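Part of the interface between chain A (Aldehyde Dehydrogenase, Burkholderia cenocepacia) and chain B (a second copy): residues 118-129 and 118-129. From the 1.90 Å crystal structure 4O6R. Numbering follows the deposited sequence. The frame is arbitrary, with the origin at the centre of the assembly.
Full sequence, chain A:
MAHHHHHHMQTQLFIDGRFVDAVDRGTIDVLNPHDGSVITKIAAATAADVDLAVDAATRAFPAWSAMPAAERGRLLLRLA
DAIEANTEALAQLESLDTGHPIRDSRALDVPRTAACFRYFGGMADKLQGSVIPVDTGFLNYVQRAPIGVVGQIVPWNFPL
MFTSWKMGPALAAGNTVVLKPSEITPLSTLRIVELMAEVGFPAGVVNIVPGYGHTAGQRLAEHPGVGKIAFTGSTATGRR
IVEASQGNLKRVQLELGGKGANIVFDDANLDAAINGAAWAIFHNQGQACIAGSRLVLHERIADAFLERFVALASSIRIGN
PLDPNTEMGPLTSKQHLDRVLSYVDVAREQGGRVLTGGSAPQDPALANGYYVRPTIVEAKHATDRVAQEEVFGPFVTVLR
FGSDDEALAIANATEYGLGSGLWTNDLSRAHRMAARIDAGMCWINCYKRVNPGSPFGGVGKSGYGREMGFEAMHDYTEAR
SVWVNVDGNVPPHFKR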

ATOM      1  N   ARG A 118       8.854 -20.318   0.750  1.00  8.09           N
ATOM      2  CA  ARG A 118       9.607 -19.499  -0.196  1.00  8.49           C
ATOM      3  C   ARG A 118       8.953 -18.123  -0.338  1.00  8.10           C
ATOM      4  O   ARG A 118       9.648 -17.121  -0.292  1.00  8.01           O
ATOM      5  CB  ARG A 118       9.768 -20.173  -1.544  1.00  9.20           C
ATOM      6  CG  ARG A 118      10.511 -19.319  -2.553  1.00 10.05           C
ATOM      7  CD  ARG A 118      10.876 -20.115  -3.787  1.00 10.90           C
ATOM      8  NE  ARG A 118      11.765 -21.232  -3.466  1.00 11.54           N
ATOM      9  CZ  ARG A 118      11.459 -22.524  -3.579  1.00 12.01           C
ATOM     10  NH1 ARG A 118      10.269 -22.914  -4.011  1.00 12.05           N
ATOM     11  NH2 ARG A 118      12.392 -23.444  -3.282  1.00 12.70           N
ATOM     12  N   TYR A 119       7.620 -18.088  -0.458  1.00  7.66           N
ATOM     13  CA  TYR A 119       6.896 -16.807  -0.527  1.00  7.51           C
ATOM     14  C   TYR A 119       7.282 -15.918   0.661  1.00  7.25           C
ATOM     15  O   TYR A 119       7.651 -14.764   0.487  1.00  7.24           O
ATOM     16  CB  TYR A 119       5.385 -17.031  -0.563  1.00  7.29           C
ATOM     17  CG  TYR A 119       4.586 -15.759  -0.628  1.00  7.24           C
ATOM     18  CD1 TYR A 119       4.251 -15.193  -1.847  1.00  7.59           C
ATOM     19  CD2 TYR A 119       4.160 -15.120   0.529  1.00  6.92           C
ATOM     20  CE1 TYR A 119       3.493 -14.045  -1.932  1.00  7.66           C
ATOM     21  CE2 TYR A 119       3.377 -13.957   0.455  1.00  7.01           C
ATOM     22  CZ  TYR A 119       3.065 -13.419  -0.779  1.00  7.40           C
ATOM     23  OH  TYR A 119       2.303 -12.257  -0.877  1.00  7.62           O
ATOM     24  N   PHE A 120       7.174 -16.468   1.871  1.00  7.01           N
ATOM     25  CA  PHE A 120       7.481 -15.713   3.071  1.00  6.93           C
ATOM     26  C   PHE A 120       8.936 -15.351   3.257  1.00  7.15           C
ATOM     27  O   PHE A 120       9.237 -14.292   3.801  1.00  7.18           O
ATOM     28  CB  PHE A 120       6.829 -16.323   4.331  1.00  6.67           C
ATOM     29  CG  PHE A 120       5.382 -16.041   4.363  1.00  6.52           C
ATOM     30  CD1 PHE A 120       4.955 -14.777   4.642  1.00  6.57           C
ATOM     31  CD2 PHE A 120       4.469 -16.961   3.874  1.00  6.55           C
ATOM     32  CE1 PHE A 120       3.637 -14.437   4.546  1.00  6.57           C
ATOM     33  CE2 PHE A 120       3.128 -16.635   3.814  1.00  6.61           C
ATOM     34  CZ  PHE A 120       2.710 -15.369   4.153  1.00  6.58           C
ATOM     35  N   GLY A 121       9.843 -16.186   2.764  1.00  7.42           N
ATOM     36  CA  GLY A 121      11.239 -15.820   2.751  1.00  7.81           C
ATOM     37  C   GLY A 121      11.474 -14.578   1.909  1.00  8.15           C
ATOM     38  O   GLY A 121      12.257 -13.725   2.282  1.00  8.24           O
ATOM     39  N   GLY A 122      10.746 -14.460   0.801  1.00  8.42           N
ATOM     40  CA  GLY A 122      10.836 -13.267  -0.046  1.00  8.96           C
ATOM     41  C   GLY A 122      10.042 -12.102   0.537  1.00  9.04           C
ATOM     42  O   GLY A 122      10.369 -10.963   0.296  1.00  9.32           O
ATOM     43  N   MET A 123       9.003 -12.394   1.310  1.00  7.90           N
ATOM     44  CA  MET A 123       8.195 -11.354   1.952  1.00  7.92           C
ATOM     45  C   MET A 123       8.884 -10.621   3.094  1.00  7.82           C
ATOM     46  O   MET A 123       8.521  -9.487   3.407  1.00  7.74           O
ATOM     47  CB  MET A 123       6.933 -11.976   2.515  1.00  8.07           C
ATOM     48  CG  MET A 123       5.989 -11.043   3.260  1.00  8.09           C
ATOM     49  SD  MET A 123       5.357  -9.717   2.216  1.00  8.63           S
ATOM     50  CE  MET A 123       3.822 -10.403   1.613  1.00  8.31           C
ATOM     51  N   ALA A 124       9.838 -11.268   3.757  1.00  7.87           N
ATOM     52  CA  ALA A 124      10.318 -10.773   5.042  1.00  7.88           C
ATOM     53  C   ALA A 124      10.738  -9.314   4.991  1.00  8.04           C
ATOM     54  O   ALA A 124      10.311  -8.527   5.834  1.00  7.74           O
ATOM     55  CB  ALA A 124      11.424 -11.632   5.612  1.00  7.97           C
ATOM     56  N   ASP A 125      11.505  -8.945   3.971  1.00  8.36           N
ATOM     57  CA  ASP A 125      11.984  -7.553   3.851  1.00  8.64           C
ATOM     58  C   ASP A 125      11.137  -6.735   2.883  1.00  8.69           C
ATOM     59  O   ASP A 125      11.563  -5.689   2.422  1.00  9.06           O
ATOM     60  CB  ASP A 125      13.473  -7.485   3.464  1.00  8.94           C
ATOM     61  CG  ASP A 125      13.802  -8.085   2.091  1.00  9.24           C
ATOM     62  OD1 ASP A 125      12.964  -8.727   1.418  1.00  9.17           O
ATOM     63  OD2 ASP A 125      14.965  -7.906   1.671  1.00  9.69           O
ATOM     64  N   LYS A 126       9.926  -7.189   2.583  1.00  8.64           N
ATOM     65  CA  LYS A 126       9.036  -6.392   1.742  1.00  8.64           C
ATOM     66  C   LYS A 126       7.938  -5.702   2.548  1.00  8.85           C
ATOM     67  O   LYS A 126       7.247  -4.836   2.012  1.00  9.12           O
ATOM     68  CB  LYS A 126       8.392  -7.253   0.666  1.00  8.63           C
ATOM     69  CG  LYS A 126       9.363  -8.074  -0.158  1.00  8.64           C
ATOM     70  CD  LYS A 126      10.450  -7.260  -0.823  1.00  8.71           C
ATOM     71  CE  LYS A 126      11.244  -8.148  -1.764  1.00  8.81           C
ATOM     72  NZ  LYS A 126      12.022  -9.210  -1.074  1.00  8.83           N
ATOM     73  N   LEU A 127       7.753  -6.093   3.805  1.00  9.06           N
ATOM     74  CA  LEU A 127       6.781  -5.428   4.667  1.00  9.56           C
ATOM     75  C   LEU A 127       7.407  -4.116   5.097  1.00  8.88           C
ATOM     76  O   LEU A 127       8.534  -4.094   5.596  1.00  9.30           O
ATOM     77  CB  LEU A 127       6.439  -6.262   5.914  1.00 10.45           C
ATOM     78  CG  LEU A 127       5.366  -5.591   6.786  1.00 11.31           C
ATOM     79  CD1 LEU A 127       4.028  -5.510   6.071  1.00 11.73           C
ATOM     80  CD2 LEU A 127       5.261  -6.325   8.109  1.00 12.06           C
ATOM     81  N   GLN A 128       6.711  -3.024   4.847  1.00  8.24           N
ATOM     82  CA  GLN A 128       7.253  -1.685   5.069  1.00  7.93           C
ATOM     83  C   GLN A 128       6.342  -0.913   6.013  1.00  7.91           C
ATOM     84  O   GLN A 128       5.159  -1.221   6.105  1.00  7.94           O
ATOM     85  CB  GLN A 128       7.415  -0.945   3.722  1.00  7.78           C
ATOM     86  CG  GLN A 128       8.420  -1.611   2.810  1.00  7.60           C
ATOM     87  CD  GLN A 128       8.684  -0.818   1.557  1.00  7.56           C
ATOM     88  OE1 GLN A 128       7.994   0.161   1.270  1.00  7.34           O
ATOM     89  NE2 GLN A 128       9.700  -1.218   0.816  1.00  7.59           N
ATOM     90  N   GLY A 129       6.920   0.033   6.752  1.00  7.76           N
ATOM     91  CA  GLY A 129       6.166   0.931   7.609  1.00  7.73           C
ATOM     92  C   GLY A 129       5.634   2.124   6.847  1.00  7.56           C
ATOM     93  O   GLY A 129       5.650   2.132   5.621  1.00  7.74           O
TER
ATOM     94  N   ARG B 118      18.446 -11.095  -5.402  1.00  7.48           N
ATOM     95  CA  ARG B 118      17.684 -11.899  -4.461  1.00  7.75           C
ATOM     96  C   ARG B 118      16.448 -11.120  -4.005  1.00  7.46           C
ATOM     97  O   ARG B 118      15.346 -11.666  -3.943  1.00  7.33           O
ATOM     98  CB  ARG B 118      18.516 -12.311  -3.267  1.00  8.27           C
ATOM     99  CG  ARG B 118      17.728 -13.118  -2.256  1.00  8.82           C
ATOM    100  CD  ARG B 118      18.641 -13.763  -1.246  1.00  9.42           C
ATOM    101  NE  ARG B 118      19.491 -14.775  -1.870  1.00  9.94           N
ATOM    102  CZ  ARG B 118      20.821 -14.737  -1.926  1.00 10.59           C
ATOM    103  NH1 ARG B 118      21.505 -13.717  -1.412  1.00 10.82           N
ATOM    104  NH2 ARG B 118      21.485 -15.751  -2.484  1.00 11.18           N
ATOM    105  N   TYR B 119      16.642  -9.842  -3.698  1.00  7.14           N
ATOM    106  CA  TYR B 119      15.524  -8.993  -3.306  1.00  6.91           C
ATOM    107  C   TYR B 119      14.403  -9.025  -4.344  1.00  6.79           C
ATOM    108  O   TYR B 119      13.219  -9.225  -4.005  1.00  6.61           O
ATOM    109  CB  TYR B 119      15.991  -7.569  -3.064  1.00  6.78           C
ATOM    110  CG  TYR B 119      14.888  -6.626  -2.667  1.00  6.57           C
ATOM    111  CD1 TYR B 119      14.140  -5.972  -3.621  1.00  6.46           C
ATOM    112  CD2 TYR B 119      14.599  -6.401  -1.336  1.00  6.67           C
ATOM    113  CE1 TYR B 119      13.133  -5.082  -3.248  1.00  6.34           C
ATOM    114  CE2 TYR B 119      13.591  -5.526  -0.945  1.00  6.60           C
ATOM    115  CZ  TYR B 119      12.854  -4.882  -1.910  1.00  6.44           C
ATOM    116  OH  TYR B 119      11.852  -4.004  -1.536  1.00  6.47           O
ATOM    117  N   PHE B 120      14.770  -8.797  -5.602  1.00  6.80           N
ATOM    118  CA  PHE B 120      13.795  -8.795  -6.676  1.00  6.90           C
ATOM    119  C   PHE B 120      13.196 -10.150  -6.996  1.00  7.13           C
ATOM    120  O   PHE B 120      12.059 -10.220  -7.405  1.00  7.23           O
ATOM    121  CB  PHE B 120      14.304  -8.004  -7.916  1.00  6.76           C
ATOM    122  CG  PHE B 120      14.226  -6.525  -7.685  1.00  6.60           C
ATOM    123  CD1 PHE B 120      13.007  -5.894  -7.704  1.00  6.45           C
ATOM    124  CD2 PHE B 120      15.350  -5.808  -7.283  1.00  6.61           C
ATOM    125  CE1 PHE B 120      12.906  -4.549  -7.382  1.00  6.36           C
ATOM    126  CE2 PHE B 120      15.258  -4.460  -6.954  1.00  6.53           C
ATOM    127  CZ  PHE B 120      14.043  -3.824  -7.026  1.00  6.38           C
ATOM    128  N   GLY B 121      13.917 -11.228  -6.746  1.00  7.50           N
ATOM    129  CA  GLY B 121      13.372 -12.558  -6.871  1.00  7.88           C
ATOM    130  C   GLY B 121      12.227 -12.778  -5.879  1.00  8.17           C
ATOM    131  O   GLY B 121      11.186 -13.337  -6.230  1.00  8.29           O
ATOM    132  N   GLY B 122      12.401 -12.247  -4.674  1.00  8.31           N
ATOM    133  CA  GLY B 122      11.371 -12.304  -3.642  1.00  8.46           C
ATOM    134  C   GLY B 122      10.251 -11.317  -3.910  1.00  8.41           C
ATOM    135  O   GLY B 122       9.103 -11.600  -3.562  1.00  8.76           O
ATOM    136  N   MET B 123      10.568 -10.215  -4.588  1.00  8.25           N
ATOM    137  CA  MET B 123       9.612  -9.171  -4.925  1.00  8.13           C
ATOM    138  C   MET B 123       8.620  -9.503  -6.038  1.00  8.13           C
ATOM    139  O   MET B 123       7.528  -8.921  -6.054  1.00  7.90           O
ATOM    140  CB  MET B 123      10.369  -7.895  -5.317  1.00  8.18           C
ATOM    141  CG  MET B 123       9.509  -6.733  -5.805  1.00  8.16           C
ATOM    142  SD  MET B 123       8.385  -6.073  -4.556  1.00  8.48           S
ATOM    143  CE  MET B 123       9.358  -4.795  -3.814  1.00  8.25           C
ATOM    144  N   ALA B 124       8.993 -10.399  -6.966  1.00  8.09           N
ATOM    145  CA  ALA B 124       8.237 -10.605  -8.211  1.00  8.15           C
ATOM    146  C   ALA B 124       6.750 -10.822  -7.976  1.00  8.46           C
ATOM    147  O   ALA B 124       5.901 -10.182  -8.629  1.00  8.71           O
ATOM    148  CB  ALA B 124       8.810 -11.760  -9.014  1.00  8.28           C
ATOM    149  N   ASP B 125       6.434 -11.702  -7.034  1.00  8.57           N
ATOM    150  CA  ASP B 125       5.040 -11.997  -6.702  1.00  8.62           C
ATOM    151  C   ASP B 125       4.509 -11.249  -5.475  1.00  8.51           C
ATOM    152  O   ASP B 125       3.472 -11.638  -4.937  1.00  8.83           O
ATOM    153  CB  ASP B 125       4.811 -13.511  -6.564  1.00  8.76           C
ATOM    154  CG  ASP B 125       5.522 -14.140  -5.385  1.00  9.04           C
ATOM    155  OD1 ASP B 125       6.420 -13.519  -4.760  1.00  8.84           O
ATOM    156  OD2 ASP B 125       5.188 -15.322  -5.091  1.00  9.43           O
ATOM    157  N   LYS B 126       5.162 -10.159  -5.081  1.00  8.26           N
ATOM    158  CA  LYS B 126       4.653  -9.294  -4.020  1.00  8.15           C
ATOM    159  C   LYS B 126       4.030  -8.003  -4.531  1.00  8.31           C
ATOM    160  O   LYS B 126       3.417  -7.251  -3.752  1.00  8.47           O
ATOM    161  CB  LYS B 126       5.750  -8.945  -3.022  1.00  8.05           C
ATOM    162  CG  LYS B 126       6.536 -10.146  -2.489  1.00  8.04           C
ATOM    163  CD  LYS B 126       5.658 -11.244  -1.902  1.00  8.13           C
ATOM    164  CE  LYS B 126       6.494 -12.324  -1.245  1.00  8.14           C
ATOM    165  NZ  LYS B 126       7.381 -13.110  -2.144  1.00  8.16           N
ATOM    166  N   LEU B 127       4.228  -7.690  -5.806  1.00  8.52           N
ATOM    167  CA  LEU B 127       3.595  -6.526  -6.394  1.00  8.61           C
ATOM    168  C   LEU B 127       2.129  -6.900  -6.671  1.00  8.30           C
ATOM    169  O   LEU B 127       1.865  -7.861  -7.362  1.00  8.66           O
ATOM    170  CB  LEU B 127       4.282  -6.104  -7.707  1.00  9.03           C
ATOM    171  CG  LEU B 127       3.724  -4.804  -8.340  1.00  9.33           C
ATOM    172  CD1 LEU B 127       4.026  -3.599  -7.460  1.00  9.59           C
ATOM    173  CD2 LEU B 127       4.276  -4.574  -9.734  1.00  9.62           C
ATOM    174  N   GLN B 128       1.203  -6.110  -6.168  1.00  7.81           N
ATOM    175  CA  GLN B 128      -0.192  -6.410  -6.260  1.00  7.69           C
ATOM    176  C   GLN B 128      -0.918  -5.260  -6.922  1.00  7.57           C
ATOM    177  O   GLN B 128      -0.507  -4.101  -6.793  1.00  7.46           O
ATOM    178  CB  GLN B 128      -0.754  -6.672  -4.848  1.00  7.58           C
ATOM    179  CG  GLN B 128      -0.138  -7.907  -4.231  1.00  7.53           C
ATOM    180  CD  GLN B 128      -0.755  -8.290  -2.906  1.00  7.54           C
ATOM    181  OE1 GLN B 128      -1.534  -7.550  -2.344  1.00  7.49           O
ATOM    182  NE2 GLN B 128      -0.406  -9.460  -2.423  1.00  7.59           N
ATOM    183  N   GLY B 129      -2.027  -5.590  -7.583  1.00  7.40           N
ATOM    184  CA  GLY B 129      -2.936  -4.593  -8.113  1.00  7.27           C
ATOM    185  C   GLY B 129      -3.905  -4.087  -7.083  1.00  7.21           C
ATOM    186  O   GLY B 129      -3.737  -4.309  -5.894  1.00  7.19           O
TER
HETATM  187  O   HOH W   1       9.437 -15.171  -2.386  1.00  7.04           O
HETATM  188  O   HOH W   2       1.402 -11.761  -3.416  1.00  7.72           O
HETATM  189  O   HOH W   3      11.820  -3.334   1.132  1.00  8.89           O
HETATM  190  O   HOH W   4      13.740 -11.603  -1.525  1.00  6.20           O

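What brings the two stretches so close together? The same segment of each copy meets its twin, and the nearest approach of the backbones falls at Gly A122 and Gly B122, whose CA atoms lie 3.8 Å apart. Such a distance leaves no room for a side chain. An ideal CB on Gly A122 would point toward the other stretch and sit 2.7 Å from Gly B122 CA, a clash, and 3.1 Å from Lys B126 NZ; the reciprocal position on Gly B122 is just as crowded. Glycine therefore lets the two helical turns touch backbone to backbone, and the lysines and tyrosines that cover most of the surface can reach across.

How does a buried lysine earn its place here? Lys A126 and Lys B126 each have 97 Å² covered by the other stretch, the largest share of any residue, and their CA-to-CB bonds point toward the partner. Each side chain follows an m, m, t, m path that brings the ammonium group back to its own stretch, where Lys A126 NZ donates to Gly A122 O at 2.8 Å and forms a salt bridge with Asp A125 OD1 at 2.7 Å. The same group makes a weak hydrogen bond across the contact, from Lys A126 NZ to Tyr B119 O at 3.2 Å, matched by Lys B126 NZ to Tyr A119 O at 3.1 Å. Water 4 adds a link, accepting from Lys A126 NZ at 3.0 Å and donating to Arg B118 O at 2.9 Å. The buried charge is thus met by a carboxylate, carbonyl oxygens and water, while the methylene groups supply nonpolar surface: Lys A126 CG and Lys B126 CG come within 4.2 Å of each other.

Why is a tyrosine the right partner for that lysine? The CA-to-CB bonds of Tyr A119 and Tyr B119 point sideways, but with chi1 at t the end of each side chain comes nearer the other stretch, and about 75 Å² of each residue is covered. The broad ring offers a face to the lysine. Lys B126 CE lies 3.5 Å from the centroid of the Tyr A119 ring, only 12° off the normal, in a CH-pi contact, and Lys B126 NZ is 4.1 Å from that centroid in a cation-pi arrangement. At the ring edge, Asp B125 OD2 approaches Tyr A119 CD1 to 3.4 Å, so the aspartate that pairs with the lysine also packs against the tyrosine.

What do the tyrosine hydroxyls do at the ends of the contact? Each takes part in a water bridge. Water 2 is hydrogen-bonded to Tyr A119 OH at 2.7 Å, donates to Asp B125 O at 2.6 Å and accepts from Gln B128 NE2 at 3.1 Å. Water 3 repeats the pattern with Tyr B119, Asp A125 and Gln A128. The glutamine amide suits this place because it can donate to a water that also serves a backbone carbonyl and a phenol.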